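Local coordinates for Lmo2812 protein (Listeria monocytogenes EGD-e, PDB 5ZQA), which is a penicillin-binding protein that probably acts as a serine-type D-Ala-D-Ala carboxypeptidase in peptidoglycan synthesis, at residues 225-230 with 260-265; 32-37 with 253-258; 173-178 with 249-254. All coordinates share one frame; numbering follows the deposited sequence.

Contact 1. Residues 225-230 with 260-265; sequences LKTGFT and KRFKDT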
ATOM      1  N   LEU A 225      -0.831  -6.863  -2.064  1.00  8.10           N
ATOM      2  CA  LEU A 225       0.161  -5.805  -2.003  1.00  8.72           C
ATOM      3  C   LEU A 225       0.138  -4.992  -0.693  1.00  8.15           C
ATOM      4  O   LEU A 225       1.178  -4.755  -0.095  1.00  9.27           O
ATOM      5  CB  LEU A 225      -0.046  -4.862  -3.192  1.00 10.94           C
ATOM      6  CG  LEU A 225       1.064  -3.898  -3.592  1.00 12.73           C
ATOM      7  CD1 LEU A 225       2.358  -4.645  -3.906  1.00 10.97           C
ATOM      8  CD2 LEU A 225       0.617  -3.096  -4.806  1.00 11.36           C
ATOM      9  N   LYS A 226      -1.030  -4.515  -0.273  1.00  6.70           N
ATOM     10  CA  LYS A 226      -1.070  -3.623   0.892  1.00  8.13           C
ATOM     11  C   LYS A 226      -2.465  -3.452   1.472  1.00  7.38           C
ATOM     12  O   LYS A 226      -3.422  -3.243   0.731  1.00  8.56           O
ATOM     13  CB  LYS A 226      -0.521  -2.236   0.517  1.00  9.09           C
ATOM     14  CG  LYS A 226      -0.357  -1.269   1.706  1.00  9.02           C
ATOM     15  CD  LYS A 226       0.868  -1.605   2.551  1.00 10.23           C
ATOM     16  CE  LYS A 226       0.858  -0.856   3.874  1.00 10.45           C
ATOM     17  NZ  LYS A 226      -0.160  -1.407   4.832  1.00 10.00           N
ATOM     18  N   THR A 227      -2.556  -3.484   2.797  1.00  8.40           N
ATOM     19  CA  THR A 227      -3.792  -3.210   3.535  1.00  9.11           C
ATOM     20  C   THR A 227      -3.894  -1.761   3.985  1.00  8.75           C
ATOM     21  O   THR A 227      -2.895  -1.039   4.023  1.00  9.29           O
ATOM     22  CB  THR A 227      -3.890  -4.067   4.807  1.00  9.01           C
ATOM     23  OG1 THR A 227      -2.748  -3.805   5.635  1.00  9.97           O
ATOM     24  CG2 THR A 227      -3.927  -5.547   4.480  1.00 11.88           C
ATOM     25  N   GLY A 228      -5.103  -1.354   4.358  1.00  7.96           N
ATOM     26  CA  GLY A 228      -5.311  -0.092   5.056  1.00  9.62           C
ATOM     27  C   GLY A 228      -6.515  -0.215   5.967  1.00 12.59           C
ATOM     28  O   GLY A 228      -7.416  -1.011   5.691  1.00 12.18           O
ATOM     29  N   PHE A 229      -6.530   0.547   7.058  1.00 11.05           N
ATOM     30  CA  PHE A 229      -7.721   0.642   7.895  1.00 12.35           C
ATOM     31  C   PHE A 229      -7.750   1.889   8.755  1.00 14.18           C
ATOM     32  O   PHE A 229      -6.803   2.156   9.486  1.00 14.63           O
ATOM     33  CB  PHE A 229      -7.866  -0.551   8.839  1.00 11.96           C
ATOM     34  CG  PHE A 229      -8.882  -0.302   9.919  1.00 14.87           C
ATOM     35  CD1 PHE A 229     -10.229  -0.233   9.599  1.00 15.66           C
ATOM     36  CD2 PHE A 229      -8.492  -0.069  11.226  1.00 17.77           C
ATOM     37  CE1 PHE A 229     -11.173   0.024  10.574  1.00 15.36           C
ATOM     38  CE2 PHE A 229      -9.430   0.187  12.205  1.00 18.64           C
ATOM     39  CZ  PHE A 229     -10.770   0.234  11.878  1.00 18.12           C
ATOM     40  N   THR A 230      -8.848   2.635   8.643  1.00 12.62           N
ATOM     41  CA  THR A 230      -9.309   3.580   9.664  1.00 12.67           C
ATOM     42  C   THR A 230     -10.827   3.476   9.737  1.00 12.79           C
ATOM     43  O   THR A 230     -11.449   2.882   8.866  1.00 13.65           O
ATOM     44  CB  THR A 230      -8.954   5.039   9.355  1.00 15.02           C
ATOM     45  OG1 THR A 230      -9.585   5.429   8.130  1.00 14.69           O
ATOM     46  CG2 THR A 230      -7.454   5.237   9.256  1.00 17.65           C
ATOM     47  N   LYS A 260     -13.893  -9.279   5.806  1.00 11.32           N
ATOM     48  CA  LYS A 260     -14.662  -8.986   4.600  1.00 10.13           C
ATOM     49  C   LYS A 260     -13.803  -8.422   3.466  1.00 11.70           C
ATOM     50  O   LYS A 260     -14.082  -8.689   2.295  1.00 10.82           O
ATOM     51  CB  LYS A 260     -15.792  -8.009   4.909  1.00 10.81           C
ATOM     52  CG  LYS A 260     -17.001  -8.645   5.594  1.00 12.58           C
ATOM     53  CD  LYS A 260     -17.891  -7.591   6.209  1.00 10.85           C
ATOM     54  CE  LYS A 260     -19.203  -8.182   6.747  1.00 11.78           C
ATOM     55  NZ  LYS A 260     -20.043  -8.630   5.616  1.00 11.44           N
ATOM     56  N   ARG A 261     -12.780  -7.637   3.792  1.00 10.87           N
ATOM     57  CA  ARG A 261     -11.955  -7.103   2.706  1.00  9.81           C
ATOM     58  C   ARG A 261     -11.275  -8.251   1.979  1.00 11.11           C
ATOM     59  O   ARG A 261     -11.042  -8.169   0.772  1.00 12.62           O
ATOM     60  CB  ARG A 261     -10.914  -6.093   3.215  1.00 11.98           C
ATOM     61  CG  ARG A 261      -9.701  -6.705   3.854  1.00 18.64           C
ATOM     62  CD  ARG A 261      -8.755  -5.642   4.349  1.00 14.07           C
ATOM     63  NE  ARG A 261      -8.114  -6.075   5.579  1.00 15.63           N
ATOM     64  CZ  ARG A 261      -7.445  -5.270   6.393  1.00 15.95           C
ATOM     65  NH1 ARG A 261      -7.340  -3.975   6.120  1.00 12.77           N
ATOM     66  NH2 ARG A 261      -6.904  -5.755   7.503  1.00 21.62           N
ATOM     67  N   PHE A 262     -10.970  -9.335   2.688  1.00 11.86           N
ATOM     68  CA  PHE A 262     -10.290 -10.446   2.040  1.00 11.51           C
ATOM     69  C   PHE A 262     -11.287 -11.374   1.325  1.00 11.84           C
ATOM     70  O   PHE A 262     -10.970 -11.951   0.290  1.00 10.75           O
ATOM     71  CB  PHE A 262      -9.421 -11.208   3.058  1.00 11.41           C
ATOM     72  CG  PHE A 262      -8.279 -10.381   3.616  1.00 12.40           C
ATOM     73  CD1 PHE A 262      -7.351  -9.802   2.769  1.00 13.89           C
ATOM     74  CD2 PHE A 262      -8.140 -10.187   4.983  1.00 14.02           C
ATOM     75  CE1 PHE A 262      -6.301  -9.050   3.266  1.00 11.96           C
ATOM     76  CE2 PHE A 262      -7.095  -9.430   5.487  1.00 15.39           C
ATOM     77  CZ  PHE A 262      -6.173  -8.858   4.617  1.00 12.50           C
ATOM     78  N   LYS A 263     -12.498 -11.497   1.869  1.00 11.17           N
ATOM     79  CA  LYS A 263     -13.558 -12.231   1.173  1.00 11.05           C
ATOM     80  C   LYS A 263     -13.907 -11.552  -0.137  1.00 13.45           C
ATOM     81  O   LYS A 263     -14.141 -12.224  -1.146  1.00 13.94           O
ATOM     82  CB  LYS A 263     -14.809 -12.341   2.043  1.00 14.00           C
ATOM     83  CG  LYS A 263     -14.613 -13.122   3.316  1.00 19.71           C
ATOM     84  CD  LYS A 263     -14.575 -14.609   3.053  1.00 21.84           C
ATOM     85  CE  LYS A 263     -14.704 -15.373   4.370  1.00 24.35           C
ATOM     86  NZ  LYS A 263     -14.777 -16.832   4.136  1.00 23.83           N
ATOM     87  N   ASP A 264     -13.956 -10.222  -0.123  1.00 10.62           N
ATOM     88  CA  ASP A 264     -14.178  -9.466  -1.358  1.00  9.82           C
ATOM     89  C   ASP A 264     -13.048  -9.707  -2.355  1.00 10.62           C
ATOM     90  O   ASP A 264     -13.294  -9.852  -3.554  1.00 11.04           O
ATOM     91  CB  ASP A 264     -14.269  -7.952  -1.104  1.00 12.12           C
ATOM     92  CG  ASP A 264     -15.513  -7.535  -0.330  1.00 13.78           C
ATOM     93  OD1 ASP A 264     -16.478  -8.324  -0.213  1.00 15.33           O
ATOM     94  OD2 ASP A 264     -15.510  -6.381   0.160  1.00 15.07           O
ATOM     95  N   THR A 265     -11.811  -9.710  -1.861  1.00  9.40           N
ATOM     96  CA  THR A 265     -10.657  -9.923  -2.721  1.00 11.20           C
ATOM     97  C   THR A 265     -10.690 -11.305  -3.359  1.00 11.92           C
ATOM     98  O   THR A 265     -10.332 -11.452  -4.526  1.00 11.97           O
ATOM     99  CB  THR A 265      -9.350  -9.718  -1.941  1.00  8.79           C
ATOM    100  OG1 THR A 265      -9.301  -8.362  -1.502  1.00  9.86           O
ATOM    101  CG2 THR A 265      -8.123  -9.988  -2.811  1.00  9.93           C
TER
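Thr227 and Gly228, the last two residues of the Lys-Thr-Gly motif that lines the active site in penicillin-binding proteins, are backed by Arg261 and Phe262 of helix 258-272. The motif lies on edge strand 222-230, one of the two outermost strands of the sheet. The apolar packing centres on Thr227: its methyl CG2 stands 4.0 Å above the centre of the Arg261 guanidinium plane and equally far (4.0 Å) from Phe262 CZ. With chi1 at 58°, OG1 is left to bond with Thr212 OG1, while CG2 meets the helix. Over the same guanidinium face, Thr227 CB comes within 3.7 Å of Arg261 NH1. The layering continues, since Arg261 CG covers the centre of one face of the Phe262 ring, which also meets Phe237 edge-to-face.

Among the polar atoms, Gly228 O sits 3.0 Å from Arg261 NH1, near the guanidinium plane, at an angle too poor for a hydrogen bond; NH1 bonds to Cys236 O. Lys226, predicted to bind substrate, bonds through NZ to Thr227 O and Ser122 OG. Within the helix, Arg261 O takes Thr265 OG1 (2.9 Å) and Thr265 N from opposite faces of its carbonyl plane.

Contact 2. Residues 32-37 with 253-258; sequences YLSANA and LDAGTA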
ATOM      1  N   TYR A  32     -21.438  -9.298  -5.119  1.00 13.20           N
ATOM      2  CA  TYR A  32     -21.979  -8.685  -3.918  1.00 13.89           C
ATOM      3  C   TYR A  32     -20.884  -8.591  -2.876  1.00 16.13           C
ATOM      4  O   TYR A  32     -20.573  -9.559  -2.186  1.00 18.76           O
ATOM      5  CB  TYR A  32     -23.187  -9.471  -3.423  1.00 14.62           C
ATOM      6  CG  TYR A  32     -24.330  -9.325  -4.396  1.00 15.69           C
ATOM      7  CD1 TYR A  32     -25.031  -8.129  -4.485  1.00 16.30           C
ATOM      8  CD2 TYR A  32     -24.672 -10.355  -5.261  1.00 21.92           C
ATOM      9  CE1 TYR A  32     -26.064  -7.970  -5.389  1.00 19.73           C
ATOM     10  CE2 TYR A  32     -25.707 -10.202  -6.177  1.00 17.95           C
ATOM     11  CZ  TYR A  32     -26.392  -9.005  -6.229  1.00 17.97           C
ATOM     12  OH  TYR A  32     -27.423  -8.839  -7.127  1.00 27.88           O
ATOM     13  N   LEU A  33     -20.284  -7.408  -2.810  1.00 14.28           N
ATOM     14  CA  LEU A  33     -19.104  -7.173  -1.988  1.00 11.32           C
ATOM     15  C   LEU A  33     -19.450  -6.319  -0.794  1.00 13.22           C
ATOM     16  O   LEU A  33     -20.420  -5.561  -0.832  1.00 13.75           O
ATOM     17  CB  LEU A  33     -18.007  -6.472  -2.800  1.00 11.97           C
ATOM     18  CG  LEU A  33     -17.645  -7.109  -4.146  1.00 14.54           C
ATOM     19  CD1 LEU A  33     -16.598  -6.283  -4.872  1.00 13.81           C
ATOM     20  CD2 LEU A  33     -17.148  -8.531  -3.950  1.00 15.84           C
ATOM     21  N   SER A  34     -18.643  -6.416   0.259  1.00 12.63           N
ATOM     22  CA  SER A  34     -18.781  -5.512   1.395  1.00 11.60           C
ATOM     23  C   SER A  34     -18.260  -4.134   1.038  1.00 11.95           C
ATOM     24  O   SER A  34     -18.830  -3.115   1.426  1.00 14.52           O
ATOM     25  CB  SER A  34     -18.033  -6.045   2.615  1.00 13.28           C
ATOM     26  OG  SER A  34     -18.093  -5.091   3.664  1.00 15.35           O
ATOM     27  N   ALA A  35     -17.163  -4.122   0.293  1.00 12.67           N
ATOM     28  CA  ALA A  35     -16.508  -2.886  -0.117  1.00 12.64           C
ATOM     29  C   ALA A  35     -17.472  -1.901  -0.747  1.00 11.96           C
ATOM     30  O   ALA A  35     -18.316  -2.283  -1.554  1.00 14.51           O
ATOM     31  CB  ALA A  35     -15.397  -3.198  -1.099  1.00 12.28           C
ATOM     32  N   ASN A  36     -17.329  -0.628  -0.404  1.00 11.52           N
ATOM     33  CA  ASN A  36     -18.132   0.399  -1.051  1.00 13.92           C
ATOM     34  C   ASN A  36     -17.559   0.844  -2.395  1.00 13.72           C
ATOM     35  O   ASN A  36     -18.293   1.353  -3.239  1.00 18.80           O
ATOM     36  CB  ASN A  36     -18.310   1.573  -0.097  1.00 15.04           C
ATOM     37  CG  ASN A  36     -19.303   1.244   1.009  1.00 25.47           C
ATOM     38  OD1 ASN A  36     -20.395   0.741   0.730  1.00 30.29           O
ATOM     39  ND2 ASN A  36     -18.922   1.486   2.260  1.00 29.10           N
ATOM     40  N   ALA A  37     -16.266   0.616  -2.612  1.00  9.00           N
ATOM     41  CA  ALA A  37     -15.669   0.786  -3.938  1.00 10.48           C
ATOM     42  C   ALA A  37     -14.728  -0.377  -4.179  1.00  9.37           C
ATOM     43  O   ALA A  37     -13.978  -0.765  -3.281  1.00  9.63           O
ATOM     44  CB  ALA A  37     -14.921   2.105  -4.055  1.00 10.85           C
ATOM     45  N   LEU A 253     -11.981  -1.003  -1.158  1.00  7.86           N
ATOM     46  CA  LEU A 253     -12.030   0.160  -0.275  1.00  8.17           C
ATOM     47  C   LEU A 253     -13.300   0.151   0.564  1.00  9.67           C
ATOM     48  O   LEU A 253     -14.390  -0.063   0.036  1.00 10.64           O
ATOM     49  CB  LEU A 253     -11.960   1.461  -1.087  1.00  9.50           C
ATOM     50  CG  LEU A 253     -10.749   1.584  -2.010  1.00  9.70           C
ATOM     51  CD1 LEU A 253     -10.921   2.768  -2.961  1.00 11.10           C
ATOM     52  CD2 LEU A 253      -9.486   1.738  -1.180  1.00 10.05           C
ATOM     53  N   ASP A 254     -13.134   0.371   1.864  1.00 10.70           N
ATOM     54  CA  ASP A 254     -14.246   0.507   2.822  1.00 10.49           C
ATOM     55  C   ASP A 254     -15.104  -0.752   2.923  1.00 10.25           C
ATOM     56  O   ASP A 254     -16.339  -0.688   2.834  1.00 12.29           O
ATOM     57  CB  ASP A 254     -15.129   1.716   2.454  1.00 12.76           C
ATOM     58  CG  ASP A 254     -16.055   2.141   3.596  1.00 18.16           C
ATOM     59  OD1 ASP A 254     -15.737   1.852   4.774  1.00 18.63           O
ATOM     60  OD2 ASP A 254     -17.097   2.768   3.313  1.00 20.73           O
ATOM     61  N   ALA A 255     -14.463  -1.901   3.112  1.00  9.88           N
ATOM     62  CA  ALA A 255     -15.200  -3.092   3.536  1.00  9.73           C
ATOM     63  C   ALA A 255     -15.466  -3.000   5.044  1.00 13.33           C
ATOM     64  O   ALA A 255     -14.821  -2.224   5.753  1.00 12.43           O
ATOM     65  CB  ALA A 255     -14.432  -4.362   3.181  1.00 10.82           C
ATOM     66  N   GLY A 256     -16.418  -3.787   5.544  1.00 10.97           N
ATOM     67  CA  GLY A 256     -16.898  -3.600   6.905  1.00 11.18           C
ATOM     68  C   GLY A 256     -16.090  -4.214   8.033  1.00 12.89           C
ATOM     69  O   GLY A 256     -16.183  -3.766   9.176  1.00 13.30           O
ATOM     70  N   THR A 257     -15.334  -5.263   7.725  1.00 10.90           N
ATOM     71  CA  THR A 257     -14.449  -5.917   8.689  1.00 10.89           C
ATOM     72  C   THR A 257     -13.147  -6.312   7.999  1.00 10.11           C
ATOM     73  O   THR A 257     -13.064  -6.294   6.775  1.00 10.74           O
ATOM     74  CB  THR A 257     -15.060  -7.195   9.292  1.00 13.68           C
ATOM     75  OG1 THR A 257     -15.195  -8.186   8.258  1.00 11.77           O
ATOM     76  CG2 THR A 257     -16.415  -6.912   9.924  1.00 13.37           C
ATOM     77  N   ALA A 258     -12.140  -6.683   8.781  1.00 13.48           N
ATOM     78  CA  ALA A 258     -10.887  -7.160   8.203  1.00 15.78           C
ATOM     79  C   ALA A 258     -11.115  -8.413   7.358  1.00 16.04           C
ATOM     80  O   ALA A 258     -10.549  -8.563   6.277  1.00 17.82           O
ATOM     81  CB  ALA A 258      -9.863  -7.429   9.298  1.00 20.60           C
TER
HETATM   82  O   HOH W   1     -18.898  -1.760   4.001  1.00 24.51           O
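A classic beta bulge pairs the start of strand 37-42 with strand 246-255: Asn36 and Ala37 both face Leu253, in antiparallel fashion. Ala37 and Leu253 form a hydrogen-bonded pair, in which Leu253 N gives a good bond to Ala37 O (2.9 Å) while the return bond from Ala37 N to Leu253 O is straight but long and weak (3.3 Å). The extra residue of the bulge puts a second donor on the same carbonyl: Asn36 N reaches Leu253 O at 3.0 Å, and shares its hydrogen with Asp254 O, both weakly. On the side-chain face of this pair, Ala37 CB rests against Leu253 CD1.

Past the bulge the strand turns a corner at Asp254, which adopts a left-handed helical backbone conformation, and side chains take over. Ser34 OG, swung anti to its own nitrogen (chi1 175°), accepts from Gly256 N at 2.8 Å. A water 2.9 Å from Ser34 O and 3.0 Å from Asp254 O is placed to bridge the two carbonyls. Asn36 ND2 donates to Asp254 OD2, with the amide and carboxylate planes 54° apart; the modelled 2.5 Å between ND2 and OD2 is so short that its exact length is doubtful.

Helix 258-272 holds the loop: its Asp264 accepts from both Ser34 N and Ala35 N, and Lys260 packs on Ser34. Met58 of strand 58-59 covers Ala37 and Leu253, and Ala255 bonds through its backbone to Tyr235.

Contact 3. Residues 173-178 with 249-254; sequences STTKDL and ISIVLD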
ATOM      1  N   SER A 173      -8.085   8.827  -2.982  1.00  8.57           N
ATOM      2  CA  SER A 173      -7.825   8.386  -4.351  1.00  8.80           C
ATOM      3  C   SER A 173      -9.069   7.662  -4.878  1.00 10.54           C
ATOM      4  O   SER A 173     -10.134   7.734  -4.266  1.00 10.72           O
ATOM      5  CB  SER A 173      -6.580   7.484  -4.391  1.00 10.24           C
ATOM      6  OG  SER A 173      -6.133   7.259  -5.717  1.00 11.27           O
ATOM      7  N   THR A 174      -8.925   6.984  -6.013  1.00  9.17           N
ATOM      8  CA  THR A 174      -9.993   6.184  -6.621  1.00  8.79           C
ATOM      9  C   THR A 174      -9.444   4.808  -6.937  1.00  9.28           C
ATOM     10  O   THR A 174      -8.222   4.648  -6.989  1.00  8.72           O
ATOM     11  CB  THR A 174     -10.503   6.798  -7.924  1.00  9.34           C
ATOM     12  OG1 THR A 174      -9.439   6.799  -8.886  1.00 11.77           O
ATOM     13  CG2 THR A 174     -10.976   8.238  -7.705  1.00 11.36           C
ATOM     14  N   THR A 175     -10.303   3.819  -7.194  1.00  7.53           N
ATOM     15  CA  THR A 175      -9.755   2.516  -7.565  1.00  9.12           C
ATOM     16  C   THR A 175      -8.948   2.616  -8.851  1.00  8.65           C
ATOM     17  O   THR A 175      -7.948   1.917  -9.010  1.00  9.46           O
ATOM     18  CB  THR A 175     -10.812   1.408  -7.762  1.00 10.22           C
ATOM     19  OG1 THR A 175     -11.590   1.662  -8.936  1.00 12.44           O
ATOM     20  CG2 THR A 175     -11.702   1.274  -6.544  1.00 11.59           C
ATOM     21  N   LYS A 176      -9.376   3.481  -9.768  1.00  8.21           N
ATOM     22  CA  LYS A 176      -8.650   3.659 -11.018  1.00  9.85           C
ATOM     23  C   LYS A 176      -7.231   4.191 -10.769  1.00  9.27           C
ATOM     24  O   LYS A 176      -6.261   3.675 -11.326  1.00  9.70           O
ATOM     25  CB  LYS A 176      -9.425   4.584 -11.961  1.00 11.77           C
ATOM     26  CG  LYS A 176     -10.678   3.955 -12.546  1.00 15.93           C
ATOM     27  CD  LYS A 176     -11.337   4.909 -13.534  1.00 23.54           C
ATOM     28  CE  LYS A 176     -12.401   4.195 -14.355  1.00 24.70           C
ATOM     29  NZ  LYS A 176     -11.842   3.046 -15.136  1.00 27.72           N
ATOM     30  N   ASP A 177      -7.102   5.212  -9.926  1.00  8.21           N
ATOM     31  CA  ASP A 177      -5.780   5.767  -9.641  1.00 10.42           C
ATOM     32  C   ASP A 177      -4.914   4.795  -8.830  1.00  8.13           C
ATOM     33  O   ASP A 177      -3.700   4.706  -9.045  1.00  9.02           O
ATOM     34  CB  ASP A 177      -5.917   7.088  -8.897  1.00 10.32           C
ATOM     35  CG  ASP A 177      -6.127   8.271  -9.821  1.00 13.13           C
ATOM     36  OD1 ASP A 177      -5.847   8.178 -11.037  1.00 15.10           O
ATOM     37  OD2 ASP A 177      -6.551   9.321  -9.306  1.00 14.16           O
ATOM     38  N   LEU A 178      -5.536   4.060  -7.907  1.00  8.07           N
ATOM     39  CA  LEU A 178      -4.790   3.088  -7.114  1.00  7.45           C
ATOM     40  C   LEU A 178      -4.269   1.937  -7.990  1.00  8.36           C
ATOM     41  O   LEU A 178      -3.164   1.436  -7.760  1.00  9.95           O
ATOM     42  CB  LEU A 178      -5.656   2.567  -5.959  1.00  7.70           C
ATOM     43  CG  LEU A 178      -5.927   3.604  -4.868  1.00  7.29           C
ATOM     44  CD1 LEU A 178      -6.988   3.076  -3.933  1.00  8.35           C
ATOM     45  CD2 LEU A 178      -4.648   3.961  -4.107  1.00  9.75           C
ATOM     46  N   ILE A 249      -4.564  -6.821 -10.634  1.00  6.60           N
ATOM     47  CA  ILE A 249      -4.519  -6.029  -9.418  1.00  6.61           C
ATOM     48  C   ILE A 249      -5.948  -5.769  -8.974  1.00  8.79           C
ATOM     49  O   ILE A 249      -6.776  -5.299  -9.758  1.00  9.12           O
ATOM     50  CB  ILE A 249      -3.773  -4.711  -9.628  1.00  7.29           C
ATOM     51  CG1 ILE A 249      -2.297  -4.996  -9.920  1.00  8.72           C
ATOM     52  CG2 ILE A 249      -3.900  -3.826  -8.383  1.00  9.31           C
ATOM     53  CD1 ILE A 249      -1.501  -3.747 -10.273  1.00 10.96           C
ATOM     54  N   SER A 250      -6.246  -6.116  -7.725  1.00  7.30           N
ATOM     55  CA  SER A 250      -7.576  -5.885  -7.168  1.00  8.66           C
ATOM     56  C   SER A 250      -7.533  -4.753  -6.157  1.00  8.19           C
ATOM     57  O   SER A 250      -6.548  -4.592  -5.443  1.00  7.89           O
ATOM     58  CB  SER A 250      -8.108  -7.161  -6.513  1.00  9.55           C
ATOM     59  OG  SER A 250      -7.284  -7.547  -5.418  1.00 10.19           O
ATOM     60  N   ILE A 251      -8.604  -3.965  -6.111  1.00  7.94           N
ATOM     61  CA  ILE A 251      -8.728  -2.876  -5.150  1.00  7.69           C
ATOM     62  C   ILE A 251     -10.025  -3.024  -4.359  1.00  8.17           C
ATOM     63  O   ILE A 251     -11.097  -3.150  -4.955  1.00  8.79           O
ATOM     64  CB  ILE A 251      -8.765  -1.497  -5.832  1.00  9.11           C
ATOM     65  CG1 ILE A 251      -7.698  -1.373  -6.927  1.00 14.59           C
ATOM     66  CG2 ILE A 251      -8.668  -0.398  -4.784  1.00  9.71           C
ATOM     67  CD1 ILE A 251      -6.346  -1.336  -6.401  1.00 15.11           C
ATOM     68  N   VAL A 252      -9.921  -3.009  -3.029  1.00  6.91           N
ATOM     69  CA  VAL A 252     -11.063  -3.039  -2.116  1.00  8.39           C
ATOM     70  C   VAL A 252     -10.963  -1.859  -1.161  1.00  8.46           C
ATOM     71  O   VAL A 252      -9.967  -1.724  -0.458  1.00  8.16           O
ATOM     72  CB  VAL A 252     -11.105  -4.362  -1.313  1.00  8.50           C
ATOM     73  CG1 VAL A 252     -12.016  -4.242  -0.092  1.00 11.69           C
ATOM     74  CG2 VAL A 252     -11.539  -5.506  -2.223  1.00 11.64           C
ATOM     75  N   LEU A 253     -11.981  -1.003  -1.158  1.00  7.86           N
ATOM     76  CA  LEU A 253     -12.030   0.160  -0.275  1.00  8.17           C
ATOM     77  C   LEU A 253     -13.300   0.151   0.564  1.00  9.67           C
ATOM     78  O   LEU A 253     -14.390  -0.063   0.036  1.00 10.64           O
ATOM     79  CB  LEU A 253     -11.960   1.461  -1.087  1.00  9.50           C
ATOM     80  CG  LEU A 253     -10.749   1.584  -2.010  1.00  9.70           C
ATOM     81  CD1 LEU A 253     -10.921   2.768  -2.961  1.00 11.10           C
ATOM     82  CD2 LEU A 253      -9.486   1.738  -1.180  1.00 10.05           C
ATOM     83  N   ASP A 254     -13.134   0.371   1.864  1.00 10.70           N
ATOM     84  CA  ASP A 254     -14.246   0.507   2.822  1.00 10.49           C
ATOM     85  C   ASP A 254     -15.104  -0.752   2.923  1.00 10.25           C
ATOM     86  O   ASP A 254     -16.339  -0.688   2.834  1.00 12.29           O
ATOM     87  CB  ASP A 254     -15.129   1.716   2.454  1.00 12.76           C
ATOM     88  CG  ASP A 254     -16.055   2.141   3.596  1.00 18.16           C
ATOM     89  OD1 ASP A 254     -15.737   1.852   4.774  1.00 18.63           O
ATOM     90  OD2 ASP A 254     -17.097   2.768   3.313  1.00 20.73           O
TER
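Ile251, in the middle of strand 246-255, fits against the first turn of helix 175-188, which packs on the sheet. Its CB is 4.0 Å from Thr175 CB. There the chain forks, CG2 anti to the backbone nitrogen and CG1 beside it (chi1 -45°): CG2 meets side-chain tips, whereas CG1 and CD1 run along the helix backbone and Leu178 CB. CG2 has Thr175 CG2 at 3.9 Å and Leu178 CD1 at 4.0 Å. CG1 passes 3.9 Å from Thr175 O, and at the tip CD1 arrives 4.0 Å from Leu178 CB. Thus one side chain spans a helical turn, from Thr175 to Leu178.

Two residues along the strand, Leu253 points to the same side and completes the patch. Its CD2 and Leu178 CD1 meet tip to tip at 4.0 Å, and its CD1 packs on the Thr175 methyl. The contact is buried and held by apolar packing, with no polar bond between the segments; Thr175 OG1 bonds with Tyr41 OH, leaving its methyl for the strand. The helix start is capped by Thr174 OG1, which accepts from Asp177 N at 3.0 Å.

Strand 246-255 runs between two antiparallel partners: Ile251 bonds through its backbone to Ala39 of strand 37-42, and Val252 to Phe237 of strand 236-243. Ser250 and Val252 face the other way, onto helix 258-272. Here the sheet has that helix on one face and helix 175-188 on the other, consistent with the helix-flanked five-stranded sheet of penicillin-recognising enzymes.

In the fold
Contacts 1 and 3 are buried and join different elements, one the active-site strand to helix 258-272, the other the central strand 246-255 to helix 175-188; contact 2 is only partly buried, where strand 246-255 ends. Chemistry follows place: contact 3 is held by apolar packing, contact 1 mixes methyl and ring packing with a guanidinium whose NH1 bonds to Cys236 O, and contact 2 mixes backbone bonds, several of them weak, with side-chain bonds and a water. Contacts 2 and 3 share Leu253, whose side chain serves both. Asp264, in the helix of contact 1, holds Ser34 N and Ala35 N of contact 2, while Arg261, Asp264 and Thr265 pack on Val252, on the sheet face away from helix 175-188.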